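Local coordinates for initiator protein NS1 (Human bocavirus, PDB 4KW3), which probably recognises the viral replication origin, unwinds it and nicks one strand to start rolling-circle DNA replication, with this chain forming its N-terminal origin-recognition and nickase domain, at residues A[22-27]-A[163-168]; A[26-31]-A[219-224]; A[35-40]-A[150-155]; A[144-149]-A[168-173]. All coordinates share one frame; numbering follows the deposited sequence.

Interactions 1, 3 and 4 lie on the same side of the chain's centre. Interaction 4 is the most deeply buried of these, an apolar pairing of helices 134-149 and 160-177. Interaction 1 shares helix 160-177 with it and sets the loop after strand 15-21 against that helix, Phe22 touching Ile145 and Pro23 touching Leu169. Interaction 3 ties the end of helix 31-38 to the loop joining the two helices; its Leu37 meets both Ile165 and Cys149. Interactions 3 and 4 are buried, interactions 1 and 2 partly so. Interaction 2 starts from the same loop as interaction 1 but differs in chemistry: hydrogen bonds to a carboxylate and a carbonyl replace ring-face and methyl packing.

Interaction 1: A[22-27]-A[163-168]; sequences FPYPQW and ADIFHT
The ring of Tyr24 lies broadside to helix 160-177, and Ile165 crosses it at about a right angle. CG1 of Ile165 sits 3.6 Å from the centroid of the Tyr24 ring and 19° off its normal, a CH-pi contact over one face; CD1 of Ile165 follows behind, 3.7 Å from Tyr24 CZ. On the opposite face is OE1 of Gln26, 3.4 Å above the Tyr24 ring plane, so the ring is sandwiched between a helix aliphatic and an amide of its own loop. The torsion responsible is chi1 of Tyr24 (-174°), which puts CG anti to the backbone N and swings the ring toward the helix. At the ring edge, Asp164 OD2 approaches Tyr24 CE1 to 3.9 Å, its carboxylate plane turned 64° from the ring. This loop connects strand 15-21 of the nuclease domain's sheet to helix 31-38, and it folds through an inverse gamma turn centred on Pro23 and then a type I beta turn from Tyr24 to Trp27. The gamma turn leaves Pro23 O near the helix, 3.4 Å from Thr168 CG2. The Thr168 hydroxyl is turned back on its own helix, OG1 donating to Asp164 O at 2.8 Å from above the carbonyl plane. Leu33 of helix 31-38 also touches both Tyr24 and Ile165. More loosely, Ile165 CG2 meets the edge of the Phe22 ring at CE1, 4.5 Å away.

Interaction 2: A[26-31]-A[219-224]; sequences QWKEKE and ISSYSK
An ST turn at Ser220, set in the type I beta turn from Ser220 to Ser223, meets the loop that leads into helix 31-38. In it Tyr222 N donates to Ser220 OG at 3.0 Å. The same hydroxyl donates to Glu31 OE1 at 2.6 Å, using the carboxylate's syn lone pair. Glu31 reaches the turn with CG anti to the backbone N and the chain extended beyond it, so that its other oxygen is gripped twice: Ser221 N donates to the syn side of Glu31 OE2 (2.8 Å, 163°), and Ser221 OG meets OE2 nearly along its C-O axis, also at 2.8 Å. The bent chain of Lys28 brings NZ to Ser221 OG at 3.1 Å, while NZ also bonds Gly110 O. Tyr222 OH donates to Lys28 O at 2.5 Å, in the carbonyl plane, and accepts a weak bond from Glu31 N. Trp27 CZ3 is 3.4 Å from Ser221 OG, its side chain about 8 Å from that of His115, a predicted metal ligand. With His35 NE2 also bonding OE1, the Glu31 carboxylate has four bonds, which would tend to keep it ionised; Ser221 OG, also bonded to Lys28 NZ, may relay some of the lysine's charge.

Interaction 3: A[35-40]-A[150-155]; sequences HALLAH and KSLLAT
The backbones come closest at Leu37, in the last turn of helix 31-38, and Leu152, with CA atoms 6.1 Å apart; CB of Leu37 points away and its CD2 end turns back to the contact. Leu152 carries the contact by splitting its two methyls. Its chi1 of 177° puts CG anti to the backbone N, and chi2 turns CD1 over the His40 ring, 3.6 Å from the ring centroid and only 10° off the normal: a CH-pi contact almost centred on the imidazole. CD2 goes to the helix instead, lying 4.1 Å from Leu37 CD2 and 4.2 Å from Ala36 CB. The imidazole is presented by the anti chi1 of His40 (-175°), and its far end meets Thr155 tip to tip, with Thr155 OG1 near the ring plane and 3.1 Å from His40 NE2. A water completes the join from the polar side, donating to Leu37 O and to Ser151 OG at 2.9 Å each, so a carbonyl near the helix's C-terminal end is linked to the loop after helix 134-149. Ser151 OG is also bonded to Arg148 O. Phe158, in the loop before helix 160-177, touches both Leu37 and Leu152. His40 ND1 bonds Glu43 OE1, whose carboxylate would probably stabilise positive charge on the ring, while the face toward Leu152 meets an apolar methyl.

Interaction 4: A[144-149]-A[168-173]; sequences EIIQRC and TLKKAE
With chi1 of Ile146 at -76°, CG1 stands anti to the carbonyl carbon and CD1 is carried on across to helix 160-177; Leu169 (chi1 -64°) likewise has CG anti to its carbonyl carbon and reaches back. The two side chains slide past each other in opposite directions, so that Ile146 CG1 lies 3.7 Å from Leu169 CB while the leucine's own tip goes elsewhere. That tip, CD1, meets CG2 of Ile145 at 3.7 Å, the two chains crossing at about a right angle, and it also touches Cys149 SG at 3.9 Å. Residues 145 and 149 lie one helical turn apart, so a single methyl is flanked by both. Ile146 CD1 reaches the partner helix 3.7 Å from Leu169 O, 4.0 Å from Lys170 CG and 3.5 Å from Glu173 OE1. The carboxylate gets there with its CG anti to the backbone N and its chain extended, crossing the isoleucine obliquely. The axes of 144-149 and 168-173 approach to 10.1 Å at 153° between their N-to-C directions, an antiparallel pair of successive helices joined by the loop after helix 134-149. Phe166 packs against Ile146 and Cys149 at one end of this interface, and Phe22 against Ile145 and Leu169. The side chains that meet here do so almost wholly through carbon and sulfur, so the pairing rests on the fit and burial of branched side chains; Lys170 offers only its CG to the isoleucine methyl, while Glu173 lays a carboxylate oxygen against it without a bond.

Interaction 1: A[22-27]-A[163-168]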
loop_
_atom_site.group_PDB
_atom_site.type_symbol
_atom_site.label_atom_id
_atom_site.label_comp_id
_atom_site.label_asym_id
_atom_site.label_seq_id
_atom_site.Cartn_x
_atom_site.Cartn_y
_atom_site.Cartn_z
ATOM N N PHE A 22 3.331 6.965 -5.502
ATOM C CA PHE A 22 4.452 7.681 -4.895
ATOM C C PHE A 22 5.093 8.663 -5.914
ATOM O O PHE A 22 5.596 8.260 -6.962
ATOM C CB PHE A 22 5.487 6.691 -4.355
ATOM C CG PHE A 22 6.470 7.313 -3.420
ATOM C CD1 PHE A 22 7.604 7.935 -3.901
ATOM C CD2 PHE A 22 6.250 7.295 -2.056
ATOM C CE1 PHE A 22 8.499 8.525 -3.034
ATOM C CE2 PHE A 22 7.146 7.880 -1.187
ATOM C CZ PHE A 22 8.270 8.497 -1.680
ATOM N N PRO A 23 5.079 9.964 -5.612
ATOM C CA PRO A 23 5.451 10.906 -6.677
ATOM C C PRO A 23 6.965 11.064 -6.921
ATOM O O PRO A 23 7.489 12.180 -6.856
ATOM C CB PRO A 23 4.836 12.226 -6.202
ATOM C CG PRO A 23 4.658 12.078 -4.683
ATOM C CD PRO A 23 4.889 10.627 -4.310
ATOM N N TYR A 24 7.644 9.952 -7.192
ATOM C CA TYR A 24 9.076 9.949 -7.532
ATOM C C TYR A 24 9.363 8.966 -8.660
ATOM O O TYR A 24 9.493 7.760 -8.439
ATOM C CB TYR A 24 9.922 9.602 -6.300
ATOM C CG TYR A 24 11.418 9.700 -6.505
ATOM C CD1 TYR A 24 12.048 10.926 -6.701
ATOM C CD2 TYR A 24 12.212 8.569 -6.443
ATOM C CE1 TYR A 24 13.425 11.009 -6.881
ATOM C CE2 TYR A 24 13.589 8.646 -6.609
ATOM C CZ TYR A 24 14.189 9.861 -6.825
ATOM O OH TYR A 24 15.559 9.911 -6.991
ATOM N N PRO A 25 9.467 9.486 -9.881
ATOM C CA PRO A 25 9.600 8.649 -11.081
ATOM C C PRO A 25 10.836 7.738 -11.073
ATOM O O PRO A 25 10.770 6.633 -11.606
ATOM C CB PRO A 25 9.677 9.675 -12.208
ATOM C CG PRO A 25 8.980 10.902 -11.653
ATOM C CD PRO A 25 9.350 10.918 -10.204
ATOM N N GLN A 26 11.932 8.188 -10.467
ATOM C CA GLN A 26 13.188 7.424 -10.441
ATOM C C GLN A 26 13.261 6.400 -9.304
ATOM O O GLN A 26 14.341 5.906 -9.000
ATOM C CB GLN A 26 14.399 8.364 -10.336
ATOM C CG GLN A 26 14.533 9.401 -11.449
ATOM C CD GLN A 26 13.590 10.597 -11.283
ATOM O OE1 GLN A 26 12.907 10.743 -10.263
ATOM N NE2 GLN A 26 13.540 11.449 -12.301
ATOM N N TRP A 27 12.128 6.089 -8.675
ATOM C CA TRP A 27 12.116 5.183 -7.512
ATOM C C TRP A 27 12.674 3.757 -7.766
ATOM O O TRP A 27 13.330 3.210 -6.887
ATOM C CB TRP A 27 10.702 5.097 -6.900
ATOM C CG TRP A 27 9.779 4.253 -7.700
ATOM C CD1 TRP A 27 9.013 4.646 -8.764
ATOM C CD2 TRP A 27 9.546 2.849 -7.529
ATOM N NE1 TRP A 27 8.309 3.560 -9.264
ATOM C CE2 TRP A 27 8.616 2.453 -8.519
ATOM C CE3 TRP A 27 10.031 1.892 -6.636
ATOM C CZ2 TRP A 27 8.163 1.142 -8.638
ATOM C CZ3 TRP A 27 9.577 0.589 -6.755
ATOM C CH2 TRP A 27 8.651 0.227 -7.751
ATOM N N ALA A 163 17.540 14.253 -0.048
ATOM C CA ALA A 163 16.955 15.571 0.174
ATOM C C ALA A 163 16.114 16.012 -1.035
ATOM O O ALA A 163 15.114 16.717 -0.895
ATOM C CB ALA A 163 18.041 16.576 0.473
ATOM N N ASP A 164 16.530 15.596 -2.223
ATOM C CA ASP A 164 15.774 15.873 -3.435
ATOM C C ASP A 164 14.360 15.270 -3.383
ATOM O O ASP A 164 13.366 15.943 -3.677
ATOM C CB ASP A 164 16.536 15.340 -4.643
ATOM C CG ASP A 164 15.741 15.450 -5.920
ATOM O OD1 ASP A 164 15.560 16.586 -6.410
ATOM O OD2 ASP A 164 15.304 14.395 -6.437
ATOM N N ILE A 165 14.280 14.007 -2.976
ATOM C CA ILE A 165 13.004 13.326 -2.808
ATOM C C ILE A 165 12.140 14.036 -1.770
ATOM O O ILE A 165 10.948 14.266 -1.987
ATOM C CB ILE A 165 13.231 11.856 -2.381
ATOM C CG1 ILE A 165 13.901 11.078 -3.518
ATOM C CG2 ILE A 165 11.918 11.195 -1.939
ATOM C CD1 ILE A 165 14.362 9.705 -3.125
ATOM N N PHE A 166 12.758 14.378 -0.642
ATOM C CA PHE A 166 12.086 15.043 0.470
ATOM C C PHE A 166 11.447 16.364 0.046
ATOM O O PHE A 166 10.334 16.693 0.463
ATOM C CB PHE A 166 13.084 15.263 1.607
ATOM C CG PHE A 166 12.516 15.962 2.813
ATOM C CD1 PHE A 166 11.689 15.289 3.700
ATOM C CD2 PHE A 166 12.849 17.290 3.084
ATOM C CE1 PHE A 166 11.193 15.935 4.822
ATOM C CE2 PHE A 166 12.348 17.935 4.196
ATOM C CZ PHE A 166 11.527 17.263 5.068
ATOM N N HIS A 167 12.144 17.116 -0.798
ATOM C CA HIS A 167 11.611 18.400 -1.230
ATOM C C HIS A 167 10.572 18.215 -2.330
ATOM O O HIS A 167 9.622 18.998 -2.434
ATOM C CB HIS A 167 12.733 19.353 -1.640
ATOM C CG HIS A 167 13.599 19.774 -0.492
ATOM N ND1 HIS A 167 13.102 20.447 0.606
ATOM C CD2 HIS A 167 14.921 19.599 -0.257
ATOM C CE1 HIS A 167 14.081 20.673 1.464
ATOM N NE2 HIS A 167 15.196 20.168 0.964
ATOM N N THR A 168 10.730 17.145 -3.110
ATOM C CA THR A 168 9.710 16.733 -4.072
ATOM C C THR A 168 8.365 16.433 -3.371
ATOM O O THR A 168 7.302 16.864 -3.814
ATOM C CB THR A 168 10.168 15.498 -4.852
ATOM O OG1 THR A 168 11.354 15.802 -5.592
ATOM C CG2 THR A 168 9.079 15.027 -5.796
#

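Interaction 2: A[26-31]-A[219-224]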
loop_
_atom_site.group_PDB
_atom_site.type_symbol
_atom_site.label_atom_id
_atom_site.label_comp_id
_atom_site.label_asym_id
_atom_site.label_seq_id
_atom_site.Cartn_x
_atom_site.Cartn_y
_atom_site.Cartn_z
ATOM N N GLN A 26 11.932 8.188 -10.467
ATOM C CA GLN A 26 13.188 7.424 -10.441
ATOM C C GLN A 26 13.261 6.400 -9.304
ATOM O O GLN A 26 14.341 5.906 -9.000
ATOM C CB GLN A 26 14.399 8.364 -10.336
ATOM C CG GLN A 26 14.533 9.401 -11.449
ATOM C CD GLN A 26 13.590 10.597 -11.283
ATOM O OE1 GLN A 26 12.907 10.743 -10.263
ATOM N NE2 GLN A 26 13.540 11.449 -12.301
ATOM N N TRP A 27 12.128 6.089 -8.675
ATOM C CA TRP A 27 12.116 5.183 -7.512
ATOM C C TRP A 27 12.674 3.757 -7.766
ATOM O O TRP A 27 13.330 3.210 -6.887
ATOM C CB TRP A 27 10.702 5.097 -6.900
ATOM C CG TRP A 27 9.779 4.253 -7.700
ATOM C CD1 TRP A 27 9.013 4.646 -8.764
ATOM C CD2 TRP A 27 9.546 2.849 -7.529
ATOM N NE1 TRP A 27 8.309 3.560 -9.264
ATOM C CE2 TRP A 27 8.616 2.453 -8.519
ATOM C CE3 TRP A 27 10.031 1.892 -6.636
ATOM C CZ2 TRP A 27 8.163 1.142 -8.638
ATOM C CZ3 TRP A 27 9.577 0.589 -6.755
ATOM C CH2 TRP A 27 8.651 0.227 -7.751
ATOM N N LYS A 28 12.421 3.141 -8.926
ATOM C CA LYS A 28 13.040 1.827 -9.185
ATOM C C LYS A 28 14.565 1.960 -9.313
ATOM O O LYS A 28 15.326 1.216 -8.697
ATOM C CB LYS A 28 12.481 1.136 -10.430
ATOM C CG LYS A 28 10.982 0.998 -10.460
ATOM C CD LYS A 28 10.505 0.168 -11.647
ATOM C CE LYS A 28 10.810 -1.310 -11.466
ATOM N NZ LYS A 28 10.131 -1.920 -10.261
ATOM N N GLU A 29 14.996 2.924 -10.113
ATOM C CA GLU A 29 16.407 3.120 -10.390
ATOM C C GLU A 29 17.189 3.457 -9.135
ATOM O O GLU A 29 18.355 3.130 -9.032
ATOM C CB GLU A 29 16.557 4.249 -11.398
ATOM C CG GLU A 29 15.863 3.959 -12.720
ATOM C CD GLU A 29 15.855 5.162 -13.643
ATOM O OE1 GLU A 29 16.087 6.293 -13.155
ATOM O OE2 GLU A 29 15.626 4.976 -14.858
ATOM N N LYS A 30 16.543 4.113 -8.179
ATOM C CA LYS A 30 17.228 4.627 -6.996
ATOM C C LYS A 30 16.526 4.209 -5.701
ATOM O O LYS A 30 16.369 5.015 -4.776
ATOM C CB LYS A 30 17.320 6.152 -7.083
ATOM C CG LYS A 30 18.114 6.638 -8.285
ATOM C CD LYS A 30 18.233 8.149 -8.311
ATOM C CE LYS A 30 19.392 8.592 -9.192
ATOM N NZ LYS A 30 20.677 8.020 -8.694
ATOM N N GLU A 31 16.131 2.941 -5.624
ATOM C CA GLU A 31 15.270 2.462 -4.536
ATOM C C GLU A 31 15.909 2.514 -3.137
ATOM O O GLU A 31 15.207 2.688 -2.123
ATOM C CB GLU A 31 14.738 1.062 -4.860
ATOM C CG GLU A 31 13.718 0.521 -3.871
ATOM C CD GLU A 31 13.470 -0.973 -4.047
ATOM O OE1 GLU A 31 14.036 -1.755 -3.243
ATOM O OE2 GLU A 31 12.754 -1.366 -5.002
ATOM N N ILE A 219 9.135 -7.544 -2.280
ATOM C CA ILE A 219 9.432 -6.360 -1.449
ATOM C C ILE A 219 10.534 -5.430 -1.976
ATOM O O ILE A 219 10.873 -4.447 -1.336
ATOM C CB ILE A 219 9.739 -6.721 0.017
ATOM C CG1 ILE A 219 10.997 -7.587 0.107
ATOM C CG2 ILE A 219 8.543 -7.419 0.677
ATOM C CD1 ILE A 219 11.311 -7.986 1.514
ATOM N N SER A 220 11.091 -5.750 -3.139
ATOM C CA SER A 220 12.092 -4.900 -3.758
ATOM C C SER A 220 12.163 -5.060 -5.272
ATOM O O SER A 220 12.010 -6.152 -5.798
ATOM C CB SER A 220 13.473 -5.150 -3.174
ATOM O OG SER A 220 14.396 -4.270 -3.796
ATOM N N SER A 221 12.426 -3.954 -5.957
ATOM C CA SER A 221 12.709 -3.975 -7.379
ATOM C C SER A 221 13.921 -4.857 -7.672
ATOM O O SER A 221 14.059 -5.368 -8.780
ATOM C CB SER A 221 13.005 -2.563 -7.869
ATOM O OG SER A 221 11.890 -1.713 -7.677
ATOM N N TYR A 222 14.788 -5.046 -6.675
ATOM C CA TYR A 222 16.018 -5.814 -6.859
ATOM C C TYR A 222 15.877 -7.205 -6.280
ATOM O O TYR A 222 16.862 -7.882 -5.999
ATOM C CB TYR A 222 17.220 -5.094 -6.236
ATOM C CG TYR A 222 17.274 -3.627 -6.584
ATOM C CD1 TYR A 222 17.090 -3.192 -7.891
ATOM C CD2 TYR A 222 17.478 -2.673 -5.604
ATOM C CE1 TYR A 222 17.124 -1.845 -8.211
ATOM C CE2 TYR A 222 17.518 -1.328 -5.912
ATOM C CZ TYR A 222 17.337 -0.919 -7.215
ATOM O OH TYR A 222 17.377 0.425 -7.509
ATOM N N SER A 223 14.640 -7.636 -6.110
ATOM C CA SER A 223 14.377 -8.984 -5.648
ATOM C C SER A 223 13.319 -9.613 -6.552
ATOM O O SER A 223 12.850 -8.984 -7.503
ATOM C CB SER A 223 13.922 -8.959 -4.188
ATOM O OG SER A 223 13.862 -10.262 -3.643
ATOM N N LYS A 224 12.922 -10.837 -6.234
ATOM C CA LYS A 224 12.001 -11.604 -7.070
ATOM C C LYS A 224 10.901 -12.208 -6.210
ATOM O O LYS A 224 11.124 -12.559 -5.047
ATOM C CB LYS A 224 12.742 -12.726 -7.813
ATOM C CG LYS A 224 13.906 -12.280 -8.679
ATOM C CD LYS A 224 13.420 -11.517 -9.915
ATOM C CE LYS A 224 14.576 -11.157 -10.854
ATOM N NZ LYS A 224 14.104 -10.746 -12.208
#

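Interaction 3: A[35-40]-A[150-155]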
loop_
_atom_site.group_PDB
_atom_site.type_symbol
_atom_site.label_atom_id
_atom_site.label_comp_id
_atom_site.label_asym_id
_atom_site.label_seq_id
_atom_site.Cartn_x
_atom_site.Cartn_y
_atom_site.Cartn_z
ATOM N N HIS A 35 14.728 3.073 0.874
ATOM C CA HIS A 35 15.054 2.183 1.994
ATOM C C HIS A 35 15.425 3.032 3.200
ATOM O O HIS A 35 14.985 2.751 4.315
ATOM C CB HIS A 35 16.227 1.225 1.683
ATOM C CG HIS A 35 15.986 0.301 0.530
ATOM N ND1 HIS A 35 17.009 -0.342 -0.128
ATOM C CD2 HIS A 35 14.845 -0.078 -0.088
ATOM C CE1 HIS A 35 16.510 -1.074 -1.106
ATOM N NE2 HIS A 35 15.198 -0.929 -1.106
ATOM N N ALA A 36 16.221 4.079 2.961
ATOM C CA ALA A 36 16.727 4.914 4.037
ATOM C C ALA A 36 15.665 5.890 4.563
ATOM O O ALA A 36 15.475 6.018 5.784
ATOM C CB ALA A 36 17.972 5.669 3.564
ATOM N N LEU A 37 14.976 6.563 3.640
ATOM C CA LEU A 37 13.956 7.552 4.002
ATOM C C LEU A 37 12.743 6.931 4.718
ATOM O O LEU A 37 12.193 7.525 5.645
ATOM C CB LEU A 37 13.526 8.358 2.774
ATOM C CG LEU A 37 14.492 9.418 2.224
ATOM C CD1 LEU A 37 14.035 9.918 0.846
ATOM C CD2 LEU A 37 14.660 10.587 3.185
ATOM N N LEU A 38 12.317 5.746 4.279
ATOM C CA LEU A 38 11.115 5.121 4.832
ATOM C C LEU A 38 11.376 3.970 5.804
ATOM O O LEU A 38 10.549 3.693 6.676
ATOM C CB LEU A 38 10.204 4.612 3.707
ATOM C CG LEU A 38 9.817 5.654 2.664
ATOM C CD1 LEU A 38 8.883 5.041 1.644
ATOM C CD2 LEU A 38 9.197 6.886 3.322
ATOM N N ALA A 39 12.515 3.301 5.662
ATOM C CA ALA A 39 12.764 2.067 6.407
ATOM C C ALA A 39 14.185 2.052 6.946
ATOM O O ALA A 39 14.934 1.077 6.761
ATOM C CB ALA A 39 12.517 0.855 5.516
ATOM N N HIS A 40 14.567 3.148 7.589
ATOM C CA HIS A 40 15.903 3.227 8.118
ATOM C C HIS A 40 16.135 2.078 9.103
ATOM O O HIS A 40 15.296 1.817 9.974
ATOM C CB HIS A 40 16.152 4.569 8.784
ATOM C CG HIS A 40 17.560 4.736 9.242
ATOM N ND1 HIS A 40 18.636 4.334 8.478
ATOM C CD2 HIS A 40 18.073 5.213 10.400
ATOM C CE1 HIS A 40 19.753 4.586 9.135
ATOM N NE2 HIS A 40 19.438 5.116 10.304
ATOM N N LYS A 150 11.636 12.168 8.101
ATOM C CA LYS A 150 12.394 12.928 9.073
ATOM C C LYS A 150 13.003 12.046 10.179
ATOM O O LYS A 150 13.933 12.472 10.863
ATOM C CB LYS A 150 11.529 14.041 9.652
ATOM C CG LYS A 150 11.283 15.163 8.675
ATOM C CD LYS A 150 10.244 16.097 9.232
ATOM C CE LYS A 150 9.837 17.126 8.218
ATOM N NZ LYS A 150 8.648 17.841 8.725
ATOM N N SER A 151 12.460 10.844 10.381
ATOM C CA SER A 151 13.002 9.946 11.409
ATOM C C SER A 151 14.463 9.559 11.111
ATOM O O SER A 151 15.281 9.404 12.036
ATOM C CB SER A 151 12.129 8.706 11.594
ATOM O OG SER A 151 12.192 7.889 10.449
ATOM N N LEU A 152 14.788 9.461 9.821
ATOM C CA LEU A 152 16.167 9.263 9.383
ATOM C C LEU A 152 17.089 10.328 9.971
ATOM O O LEU A 152 18.242 10.049 10.283
ATOM C CB LEU A 152 16.254 9.299 7.856
ATOM C CG LEU A 152 17.658 9.186 7.261
ATOM C CD1 LEU A 152 18.314 7.907 7.743
ATOM C CD2 LEU A 152 17.626 9.239 5.728
ATOM N N LEU A 153 16.575 11.542 10.134
ATOM C CA LEU A 153 17.385 12.651 10.637
ATOM C C LEU A 153 17.910 12.427 12.063
ATOM O O LEU A 153 18.851 13.083 12.470
ATOM C CB LEU A 153 16.644 13.990 10.526
ATOM C CG LEU A 153 16.292 14.484 9.116
ATOM C CD1 LEU A 153 15.430 15.733 9.187
ATOM C CD2 LEU A 153 17.525 14.744 8.266
ATOM N N ALA A 154 17.303 11.527 12.833
ATOM C CA ALA A 154 17.849 11.223 14.161
ATOM C C ALA A 154 19.192 10.494 14.081
ATOM O O ALA A 154 19.954 10.472 15.050
ATOM C CB ALA A 154 16.877 10.417 14.973
ATOM N N THR A 155 19.484 9.921 12.916
ATOM C CA THR A 155 20.680 9.125 12.718
ATOM C C THR A 155 21.727 9.875 11.912
ATOM O O THR A 155 22.908 9.787 12.203
ATOM C CB THR A 155 20.345 7.832 11.973
ATOM O OG1 THR A 155 19.460 7.048 12.775
ATOM C CG2 THR A 155 21.605 7.037 11.691
HETATM O O HOH W 1 13.234 6.431 8.114
#

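Interaction 4: A[144-149]-A[168-173]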
loop_
_atom_site.group_PDB
_atom_site.type_symbol
_atom_site.label_atom_id
_atom_site.label_comp_id
_atom_site.label_asym_id
_atom_site.label_seq_id
_atom_site.Cartn_x
_atom_site.Cartn_y
_atom_site.Cartn_z
ATOM N N GLU A 144 2.135 12.190 6.220
ATOM C CA GLU A 144 2.634 11.007 6.924
ATOM C C GLU A 144 3.997 10.501 6.424
ATOM O O GLU A 144 4.878 10.183 7.225
ATOM C CB GLU A 144 1.631 9.860 6.833
ATOM C CG GLU A 144 0.411 10.057 7.663
ATOM C CD GLU A 144 0.663 9.859 9.147
ATOM O OE1 GLU A 144 1.760 9.375 9.519
ATOM O OE2 GLU A 144 -0.246 10.195 9.940
ATOM N N ILE A 145 4.145 10.429 5.105
ATOM C CA ILE A 145 5.393 10.038 4.472
ATOM C C ILE A 145 6.525 11.006 4.837
ATOM O O ILE A 145 7.587 10.593 5.293
ATOM C CB ILE A 145 5.237 10.018 2.939
ATOM C CG1 ILE A 145 4.254 8.926 2.513
ATOM C CG2 ILE A 145 6.585 9.834 2.271
ATOM C CD1 ILE A 145 3.923 8.926 1.035
ATOM N N ILE A 146 6.269 12.297 4.657
ATOM C CA ILE A 146 7.232 13.340 4.971
ATOM C C ILE A 146 7.710 13.238 6.417
ATOM O O ILE A 146 8.910 13.349 6.688
ATOM C CB ILE A 146 6.613 14.731 4.677
ATOM C CG1 ILE A 146 6.609 14.976 3.166
ATOM C CG2 ILE A 146 7.349 15.867 5.413
ATOM C CD1 ILE A 146 5.678 16.105 2.736
ATOM N N GLN A 147 6.768 13.018 7.330
ATOM C CA GLN A 147 7.082 12.863 8.749
ATOM C C GLN A 147 7.980 11.638 9.003
ATOM O O GLN A 147 8.882 11.670 9.855
ATOM C CB GLN A 147 5.798 12.797 9.577
ATOM C CG GLN A 147 5.992 12.272 10.976
ATOM C CD GLN A 147 5.602 13.264 12.032
ATOM O OE1 GLN A 147 4.771 12.961 12.887
ATOM N NE2 GLN A 147 6.199 14.459 11.994
ATOM N N ARG A 148 7.705 10.558 8.279
ATOM C CA ARG A 148 8.481 9.333 8.401
ATOM C C ARG A 148 9.905 9.562 7.885
ATOM O O ARG A 148 10.878 9.098 8.498
ATOM C CB ARG A 148 7.805 8.178 7.650
ATOM C CG ARG A 148 8.616 6.922 7.675
ATOM C CD ARG A 148 8.663 6.312 9.066
ATOM N NE ARG A 148 9.925 5.602 9.267
ATOM C CZ ARG A 148 10.051 4.407 9.839
ATOM N NH1 ARG A 148 8.980 3.734 10.249
ATOM N NH2 ARG A 148 11.260 3.873 9.976
ATOM N N CYS A 149 10.020 10.312 6.785
ATOM C CA CYS A 149 11.321 10.688 6.227
ATOM C C CYS A 149 12.227 11.359 7.239
ATOM O O CYS A 149 13.434 11.149 7.238
ATOM C CB CYS A 149 11.149 11.652 5.044
ATOM S SG CYS A 149 10.584 10.846 3.531
ATOM N N THR A 168 10.730 17.145 -3.110
ATOM C CA THR A 168 9.710 16.733 -4.072
ATOM C C THR A 168 8.365 16.433 -3.371
ATOM O O THR A 168 7.302 16.864 -3.814
ATOM C CB THR A 168 10.168 15.498 -4.852
ATOM O OG1 THR A 168 11.354 15.802 -5.592
ATOM C CG2 THR A 168 9.079 15.027 -5.796
ATOM N N LEU A 169 8.434 15.707 -2.262
ATOM C CA LEU A 169 7.270 15.425 -1.441
ATOM C C LEU A 169 6.628 16.697 -0.872
ATOM O O LEU A 169 5.405 16.837 -0.871
ATOM C CB LEU A 169 7.650 14.469 -0.306
ATOM C CG LEU A 169 8.119 13.078 -0.749
ATOM C CD1 LEU A 169 8.682 12.313 0.429
ATOM C CD2 LEU A 169 6.993 12.298 -1.389
ATOM N N LYS A 170 7.451 17.607 -0.358
ATOM C CA LYS A 170 6.943 18.825 0.262
ATOM C C LYS A 170 6.265 19.732 -0.764
ATOM O O LYS A 170 5.286 20.404 -0.459
ATOM C CB LYS A 170 8.052 19.585 1.014
ATOM C CG LYS A 170 8.533 18.902 2.311
ATOM C CD LYS A 170 9.420 19.810 3.153
ATOM C CE LYS A 170 8.622 20.791 4.017
ATOM N NZ LYS A 170 7.906 20.072 5.130
ATOM N N LYS A 171 6.792 19.745 -1.979
ATOM C CA LYS A 171 6.217 20.545 -3.046
ATOM C C LYS A 171 4.865 19.957 -3.440
ATOM O O LYS A 171 3.870 20.681 -3.590
ATOM C CB LYS A 171 7.172 20.588 -4.240
ATOM C CG LYS A 171 6.631 21.292 -5.452
ATOM C CD LYS A 171 7.710 21.419 -6.519
ATOM C CE LYS A 171 7.131 21.865 -7.857
ATOM N NZ LYS A 171 6.483 20.735 -8.585
ATOM N N ALA A 172 4.840 18.635 -3.590
ATOM C CA ALA A 172 3.610 17.912 -3.886
ATOM C C ALA A 172 2.559 18.183 -2.820
ATOM O O ALA A 172 1.368 18.334 -3.123
ATOM C CB ALA A 172 3.884 16.412 -3.978
ATOM N N GLU A 173 3.014 18.248 -1.573
ATOM C CA GLU A 173 2.135 18.482 -0.443
ATOM C C GLU A 173 1.527 19.879 -0.508
ATOM O O GLU A 173 0.366 20.073 -0.150
ATOM C CB GLU A 173 2.879 18.288 0.878
ATOM C CG GLU A 173 2.001 18.538 2.085
ATOM C CD GLU A 173 2.755 18.530 3.391
ATOM O OE1 GLU A 173 3.907 19.043 3.441
ATOM O OE2 GLU A 173 2.175 18.014 4.370
#